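PDB 5TE9: response regulator receiver protein from Paraburkholderia phymatum, which probably acts in two-component signal transduction as a receiver domain, taking up phosphate on a conserved aspartate to switch its signalling state. Local coordinates for the interface of chains A and B. Coordinates in Å, arbitrary orientation; residue numbers count along the deposited sequence, not the author numbering. Chains: chain A/B, Response regulator receiver protein.

Contact 1: the interface of chains A and B. Residues chain A 16, 18, 44, 145-149; chain B 149-151.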
ATOM      1  N   ASP A  16       4.837  -4.785  -7.665  1.00 67.79           N
ATOM      2  CA  ASP A  16       5.420  -5.634  -6.643  1.00 65.30           C
ATOM      3  C   ASP A  16       6.686  -6.272  -7.153  1.00 64.57           C
ATOM      4  O   ASP A  16       7.083  -7.313  -6.667  1.00 71.46           O
ATOM      5  CB  ASP A  16       4.441  -6.718  -6.209  1.00 66.59           C
ATOM      6  N   ILE A  18       9.834  -5.184  -6.917  1.00 53.09           N
ATOM      7  CA  ILE A  18      11.089  -5.011  -6.184  1.00 53.16           C
ATOM      8  C   ILE A  18      11.082  -5.839  -4.902  1.00 53.96           C
ATOM      9  O   ILE A  18      10.109  -5.834  -4.132  1.00 53.09           O
ATOM     10  CB  ILE A  18      11.388  -3.526  -5.890  1.00 48.39           C
ATOM     11  CG1 ILE A  18      10.338  -2.879  -4.999  1.00 44.91           C
ATOM     12  CG2 ILE A  18      11.568  -2.747  -7.173  1.00 57.48           C
ATOM     13  CD1 ILE A  18      10.955  -2.156  -3.813  1.00 41.22           C
ATOM     14  N   ASN A  44       5.558  -7.669  -2.016  1.00 33.26           N
ATOM     15  CA  ASN A  44       6.989  -7.522  -2.264  1.00 37.97           C
ATOM     16  C   ASN A  44       7.746  -8.594  -1.489  1.00 41.65           C
ATOM     17  O   ASN A  44       7.644  -8.630  -0.256  1.00 38.85           O
ATOM     18  CB  ASN A  44       7.469  -6.130  -1.841  1.00 35.99           C
ATOM     19  CG  ASN A  44       6.837  -5.031  -2.645  1.00 38.91           C
ATOM     20  OD1 ASN A  44       5.812  -4.476  -2.262  1.00 43.06           O
ATOM     21  ND2 ASN A  44       7.438  -4.713  -3.776  1.00 41.27           N
ATOM     22  N   ASP A 145      10.968   7.606  -5.766  1.00 62.72           N
ATOM     23  CA  ASP A 145      10.600   6.754  -6.889  1.00 60.08           C
ATOM     24  C   ASP A 145       9.726   5.566  -6.491  1.00 53.32           C
ATOM     25  O   ASP A 145       9.411   4.740  -7.354  1.00 53.31           O
ATOM     26  CB  ASP A 145      11.865   6.266  -7.614  1.00 70.89           C
ATOM     27  CG  ASP A 145      12.629   7.404  -8.319  1.00 82.14           C
ATOM     28  OD1 ASP A 145      12.042   8.482  -8.570  1.00 84.92           O
ATOM     29  OD2 ASP A 145      13.824   7.211  -8.638  1.00 86.86           O
ATOM     30  N   PHE A 146       9.315   5.459  -5.227  1.00 48.56           N
ATOM     31  CA  PHE A 146       8.500   4.344  -4.761  1.00 44.70           C
ATOM     32  C   PHE A 146       7.029   4.743  -4.692  1.00 55.14           C
ATOM     33  O   PHE A 146       6.700   5.845  -4.254  1.00 57.68           O
ATOM     34  CB  PHE A 146       8.939   3.866  -3.377  1.00 43.17           C
ATOM     35  CG  PHE A 146      10.208   3.077  -3.372  1.00 44.57           C
ATOM     36  CD1 PHE A 146      10.825   2.727  -4.553  1.00 51.94           C
ATOM     37  CD2 PHE A 146      10.772   2.678  -2.175  1.00 44.24           C
ATOM     38  CE1 PHE A 146      11.996   2.001  -4.539  1.00 57.92           C
ATOM     39  CE2 PHE A 146      11.941   1.951  -2.148  1.00 50.46           C
ATOM     40  CZ  PHE A 146      12.560   1.610  -3.332  1.00 53.74           C
ATOM     41  N   TRP A 147       6.148   3.822  -5.083  1.00 41.21           N
ATOM     42  CA  TRP A 147       4.713   4.075  -5.084  1.00 43.99           C
ATOM     43  C   TRP A 147       3.963   2.833  -4.628  1.00 43.57           C
ATOM     44  O   TRP A 147       4.410   1.707  -4.854  1.00 42.49           O
ATOM     45  CB  TRP A 147       4.206   4.469  -6.468  1.00 43.66           C
ATOM     46  CG  TRP A 147       4.848   5.672  -7.026  1.00 50.09           C
ATOM     47  CD1 TRP A 147       6.081   5.748  -7.623  1.00 57.70           C
ATOM     48  CD2 TRP A 147       4.297   6.986  -7.070  1.00 53.83           C
ATOM     49  NE1 TRP A 147       6.332   7.037  -8.018  1.00 65.22           N
ATOM     50  CE2 TRP A 147       5.255   7.818  -7.693  1.00 61.96           C
ATOM     51  CE3 TRP A 147       3.091   7.546  -6.636  1.00 49.38           C
ATOM     52  CZ2 TRP A 147       5.042   9.167  -7.894  1.00 64.70           C
ATOM     53  CZ3 TRP A 147       2.883   8.880  -6.828  1.00 59.83           C
ATOM     54  CH2 TRP A 147       3.849   9.684  -7.460  1.00 67.77           C
ATOM     55  N   PHE A 148       2.812   3.050  -3.991  1.00 38.64           N
ATOM     56  CA  PHE A 148       1.889   1.972  -3.689  1.00 43.83           C
ATOM     57  C   PHE A 148       0.915   1.756  -4.838  1.00 48.83           C
ATOM     58  O   PHE A 148       0.380   2.709  -5.409  1.00 53.27           O
ATOM     59  CB  PHE A 148       1.095   2.270  -2.421  1.00 42.51           C
ATOM     60  CG  PHE A 148       1.840   2.002  -1.168  1.00 44.59           C
ATOM     61  CD1 PHE A 148       2.302   0.724  -0.883  1.00 44.63           C
ATOM     62  CD2 PHE A 148       2.072   3.015  -0.257  1.00 44.83           C
ATOM     63  CE1 PHE A 148       2.979   0.468   0.280  1.00 41.50           C
ATOM     64  CE2 PHE A 148       2.752   2.758   0.916  1.00 45.67           C
ATOM     65  CZ  PHE A 148       3.210   1.486   1.180  1.00 41.00           C
ATOM     66  N   GLY A 149       0.660   0.495  -5.152  1.00 45.11           N
ATOM     67  CA  GLY A 149      -0.422   0.177  -6.054  1.00 46.02           C
ATOM     68  C   GLY A 149      -1.230  -1.009  -5.583  1.00 43.75           C
ATOM     69  O   GLY A 149      -0.676  -1.962  -5.039  1.00 40.99           O
TER
ATOM     70  N   GLY B 149       1.253  -3.607  -3.555  1.00 45.11           N
ATOM     71  CA  GLY B 149       2.626  -3.762  -3.977  1.00 46.02           C
ATOM     72  C   GLY B 149       3.350  -2.439  -4.066  1.00 43.75           C
ATOM     73  O   GLY B 149       2.765  -1.436  -4.471  1.00 40.99           O
ATOM     74  N   VAL B 150       4.624  -2.413  -3.708  1.00 47.48           N
ATOM     75  CA  VAL B 150       5.441  -1.217  -3.878  1.00 45.92           C
ATOM     76  C   VAL B 150       6.116  -1.300  -5.236  1.00 48.27           C
ATOM     77  O   VAL B 150       6.827  -2.266  -5.527  1.00 51.87           O
ATOM     78  CB  VAL B 150       6.468  -1.085  -2.750  1.00 48.73           C
ATOM     79  CG1 VAL B 150       7.282   0.157  -2.941  1.00 42.58           C
ATOM     80  CG2 VAL B 150       5.753  -1.069  -1.397  1.00 49.54           C
ATOM     81  N   VAL B 151       5.897  -0.298  -6.074  1.00 52.13           N
ATOM     82  CA  VAL B 151       6.456  -0.289  -7.416  1.00 60.11           C
ATOM     83  C   VAL B 151       7.450   0.857  -7.556  1.00 63.54           C
ATOM     84  O   VAL B 151       7.199   1.987  -7.121  1.00 59.66           O
ATOM     85  CB  VAL B 151       5.350  -0.195  -8.479  1.00 67.01           C
ATOM     86  CG1 VAL B 151       4.499   1.031  -8.244  1.00 65.50           C
ATOM     87  CG2 VAL B 151       5.968  -0.172  -9.860  1.00 79.66           C
TER
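The side chain of A:Asn44, with CG anti to its own carbonyl carbon (chi1 -64°) and the amide turned by a chi2 of 93°, presents a flat edge to the backbone of B:Val150. B:Val150 holds CG1 anti to its backbone N (chi1 -179°), which spreads its two methyls along chain A. The carboxamide oxygen OD1 of A:Asn44 receives B:Val150 N on a lone pair at 2.8 Å, and ND2 returns a bond of 3.1 Å to B:Val150 O, nearly in the amide plane. A:Asn44 ND2 also donates to A:Ile18 O at 2.9 Å, so a neighbouring backbone carbonyl fixes the amide flip that matches both polar atoms of B:Val150. CG2 of B:Val150 meets the ring of A:Phe148 at CE1, 3.6 Å away, while CG1 approaches A:Phe146 CB more loosely at 4.1 Å.

On the other edge of the B strand, antiparallel pairing takes over. A:Trp147 and B:Val151 exchange backbone bonds, with B:Val151 N 2.8 Å from A:Trp147 O. The two copies of residue 149 then face each other, A:Gly149 N reaching B:Gly149 O at 2.9 Å and the reverse bond matching it. The strand 146-152 of chain B is thus gripped along both edges, by its twin strand and by the A:Asn44 amide, a strand-to-strand junction that may hold two receiver domains together as a dimer, as in the deposited assembly.

Contact 2: the interface of chains A and B. Residues chain A 41, 43, 151-153; chain B 144-147.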
ATOM      1  N   LYS A  41      -0.928  -7.605   3.248  1.00 43.09           N
ATOM      2  CA  LYS A  41      -0.956  -8.112   1.877  1.00 40.56           C
ATOM      3  C   LYS A  41       0.026  -7.370   0.983  1.00 39.06           C
ATOM      4  O   LYS A  41      -0.304  -6.945  -0.126  1.00 49.71           O
ATOM      5  CB  LYS A  41      -2.370  -8.047   1.289  1.00 43.57           C
ATOM      6  CG  LYS A  41      -3.284  -9.158   1.739  1.00 54.70           C
ATOM      7  CD  LYS A  41      -4.665  -8.584   2.027  1.00 61.67           C
ATOM      8  CE  LYS A  41      -5.774  -9.380   1.385  1.00 62.89           C
ATOM      9  NZ  LYS A  41      -5.754  -9.307  -0.084  1.00 63.44           N
ATOM     10  N   LEU A  43       2.858  -7.684  -1.506  1.00 34.68           N
ATOM     11  CA  LEU A  43       3.377  -8.734  -2.359  1.00 39.19           C
ATOM     12  C   LEU A  43       4.894  -8.721  -2.470  1.00 42.52           C
ATOM     13  O   LEU A  43       5.455  -9.687  -2.988  1.00 45.57           O
ATOM     14  CB  LEU A  43       2.769  -8.629  -3.752  1.00 43.06           C
ATOM     15  CG  LEU A  43       1.375  -9.256  -3.850  1.00 49.36           C
ATOM     16  CD1 LEU A  43       0.920  -9.350  -5.295  1.00 49.77           C
ATOM     17  CD2 LEU A  43       1.408 -10.628  -3.204  1.00 53.10           C
ATOM     18  N   VAL A 151      -3.103  -4.245  -6.641  1.00 52.13           N
ATOM     19  CA  VAL A 151      -3.116  -5.143  -7.785  1.00 60.11           C
ATOM     20  C   VAL A 151      -4.129  -6.258  -7.558  1.00 63.54           C
ATOM     21  O   VAL A 151      -4.212  -6.845  -6.472  1.00 59.66           O
ATOM     22  CB  VAL A 151      -1.717  -5.715  -8.059  1.00 67.01           C
ATOM     23  CG1 VAL A 151      -1.187  -6.418  -6.831  1.00 65.50           C
ATOM     24  CG2 VAL A 151      -1.771  -6.655  -9.244  1.00 79.66           C
ATOM     25  N   THR A 152      -4.910  -6.536  -8.587  1.00 69.07           N
ATOM     26  CA  THR A 152      -5.803  -7.670  -8.545  1.00 75.59           C
ATOM     27  C   THR A 152      -5.031  -8.922  -8.945  1.00 81.76           C
ATOM     28  O   THR A 152      -4.075  -8.867  -9.723  1.00 85.17           O
ATOM     29  CB  THR A 152      -7.011  -7.428  -9.454  1.00 79.24           C
ATOM     30  OG1 THR A 152      -7.963  -8.483  -9.284  1.00 85.11           O
ATOM     31  CG2 THR A 152      -6.588  -7.345 -10.913  1.00 82.44           C
ATOM     32  N   LEU A 153      -5.422 -10.051  -8.359  1.00 84.41           N
ATOM     33  CA  LEU A 153      -4.684 -11.299  -8.497  1.00 85.20           C
ATOM     34  C   LEU A 153      -5.668 -12.456  -8.618  1.00 88.58           C
ATOM     35  O   LEU A 153      -6.698 -12.472  -7.923  1.00 87.00           O
ATOM     36  CB  LEU A 153      -3.751 -11.539  -7.298  1.00 82.80           C
ATOM     37  CG  LEU A 153      -2.322 -12.013  -7.579  1.00 86.96           C
ATOM     38  CD1 LEU A 153      -1.448 -10.841  -7.989  1.00 84.80           C
ATOM     39  CD2 LEU A 153      -1.722 -12.740  -6.379  1.00 87.12           C
TER
ATOM     40  N   SER B 144     -10.419 -10.505  -1.090  1.00 58.16           N
ATOM     41  CA  SER B 144      -9.456 -11.594  -1.226  1.00 66.31           C
ATOM     42  C   SER B 144      -8.455 -11.338  -2.348  1.00 65.43           C
ATOM     43  O   SER B 144      -7.247 -11.513  -2.164  1.00 69.76           O
ATOM     44  CB  SER B 144     -10.192 -12.916  -1.458  1.00 66.18           C
ATOM     45  OG  SER B 144     -11.393 -12.961  -0.715  1.00 69.01           O
ATOM     46  N   ASP B 145      -8.929 -10.923  -3.516  1.00 62.72           N
ATOM     47  CA  ASP B 145      -8.057 -10.889  -4.683  1.00 60.08           C
ATOM     48  C   ASP B 145      -7.246  -9.601  -4.800  1.00 53.32           C
ATOM     49  O   ASP B 145      -6.523  -9.436  -5.789  1.00 53.31           O
ATOM     50  CB  ASP B 145      -8.882 -11.117  -5.960  1.00 70.89           C
ATOM     51  CG  ASP B 145      -9.472 -12.538  -6.049  1.00 82.14           C
ATOM     52  OD1 ASP B 145      -8.984 -13.457  -5.349  1.00 84.92           O
ATOM     53  OD2 ASP B 145     -10.424 -12.740  -6.836  1.00 86.86           O
ATOM     54  N   PHE B 146      -7.326  -8.694  -3.825  1.00 48.56           N
ATOM     55  CA  PHE B 146      -6.603  -7.429  -3.872  1.00 44.70           C
ATOM     56  C   PHE B 146      -5.332  -7.503  -3.032  1.00 55.14           C
ATOM     57  O   PHE B 146      -5.340  -8.056  -1.932  1.00 57.68           O
ATOM     58  CB  PHE B 146      -7.459  -6.272  -3.357  1.00 43.17           C
ATOM     59  CG  PHE B 146      -8.520  -5.821  -4.307  1.00 44.57           C
ATOM     60  CD1 PHE B 146      -8.599  -6.347  -5.578  1.00 51.94           C
ATOM     61  CD2 PHE B 146      -9.433  -4.857  -3.922  1.00 44.24           C
ATOM     62  CE1 PHE B 146      -9.582  -5.927  -6.447  1.00 57.92           C
ATOM     63  CE2 PHE B 146     -10.418  -4.427  -4.781  1.00 50.46           C
ATOM     64  CZ  PHE B 146     -10.499  -4.963  -6.050  1.00 53.74           C
ATOM     65  N   TRP B 147      -4.254  -6.902  -3.536  1.00 41.21           N
ATOM     66  CA  TRP B 147      -2.971  -6.909  -2.847  1.00 43.99           C
ATOM     67  C   TRP B 147      -2.287  -5.560  -3.002  1.00 43.57           C
ATOM     68  O   TRP B 147      -2.462  -4.875  -4.012  1.00 42.49           O
ATOM     69  CB  TRP B 147      -2.040  -7.991  -3.388  1.00 43.66           C
ATOM     70  CG  TRP B 147      -2.582  -9.358  -3.288  1.00 50.09           C
ATOM     71  CD1 TRP B 147      -3.501  -9.945  -4.120  1.00 57.70           C
ATOM     72  CD2 TRP B 147      -2.235 -10.340  -2.314  1.00 53.83           C
ATOM     73  NE1 TRP B 147      -3.755 -11.227  -3.708  1.00 65.22           N
ATOM     74  CE2 TRP B 147      -2.993 -11.497  -2.602  1.00 61.96           C
ATOM     75  CE3 TRP B 147      -1.365 -10.353  -1.219  1.00 49.38           C
ATOM     76  CZ2 TRP B 147      -2.902 -12.647  -1.844  1.00 64.70           C
ATOM     77  CZ3 TRP B 147      -1.280 -11.486  -0.464  1.00 59.83           C
ATOM     78  CH2 TRP B 147      -2.038 -12.628  -0.780  1.00 67.77           C
TER
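The indole of B:Trp147 is packed between A:Leu43 and A:Leu153 on one face and A:Lys41 on the other. A:Leu43 comes at about a right angle and sets its CD2 methyl near the rim of the six-membered ring, 3.4 Å from B:Trp147 CE3. Beside it, A:Leu153 covers the pyrrole end of the same face, its CD2 lying 3.7 Å from B:Trp147 NE1 and its CB 3.6 Å from B:Trp147 CD1. On the opposite side the aliphatic part of A:Lys41 passes along the CE3-CZ3 rim of the benzene ring, CB 3.6 Å from B:Trp147 CE3 and CG close by. The carbonyl oxygen of A:Val151 lies in the ring plane at the edge of the indole, beside CD1.

Bends at chi2, chi3 and chi4 (the last -67°) carry the A:Lys41 amine across to the five-membered ring. As modelled, A:Lys41 NZ stands over the face, 4.3 Å from the centroid of the B:Trp147 pyrrole, in a cation-pi geometry, but NZ is also placed too close to B:Phe146 O, so this contact and the chi4 that sets it are doubtful. Its bond to B:Ser144 O is weak. At the outer rim the strands continue their antiparallel register, A:Thr152 opposite B:Phe146, and A:Leu153 N makes a weak, bent bond of 2.9 Å to B:Asp145 O.

B:Trp147 hides more surface than any other residue of the patch, 95 Å², which suggests that the tryptophan, packed between leucines and a lysine chain, helps fasten each end of the strand pair to the partner and may stabilise such a dimer.

Contact 1 and contact 2, whose C-alpha centres lie about 13 Å apart, are neighbouring stretches of one two-fold interface built on strand 146-152 of both chains. Contact 1 includes the middle of the strand pair, where the axis brings the two glycines together, and contact 2 lies at one end. The Trp147 and Val151 pair belongs to both with the chains exchanged. In each, residues 41 to 44, following helix 27-39, reach across from beside the strand, Asn44 in contact 1 and Lys41 and Leu43 in contact 2. Symmetry repeats both patches, giving a continuous intermolecular beta ribbon flanked by side chains, consistent with a dimer.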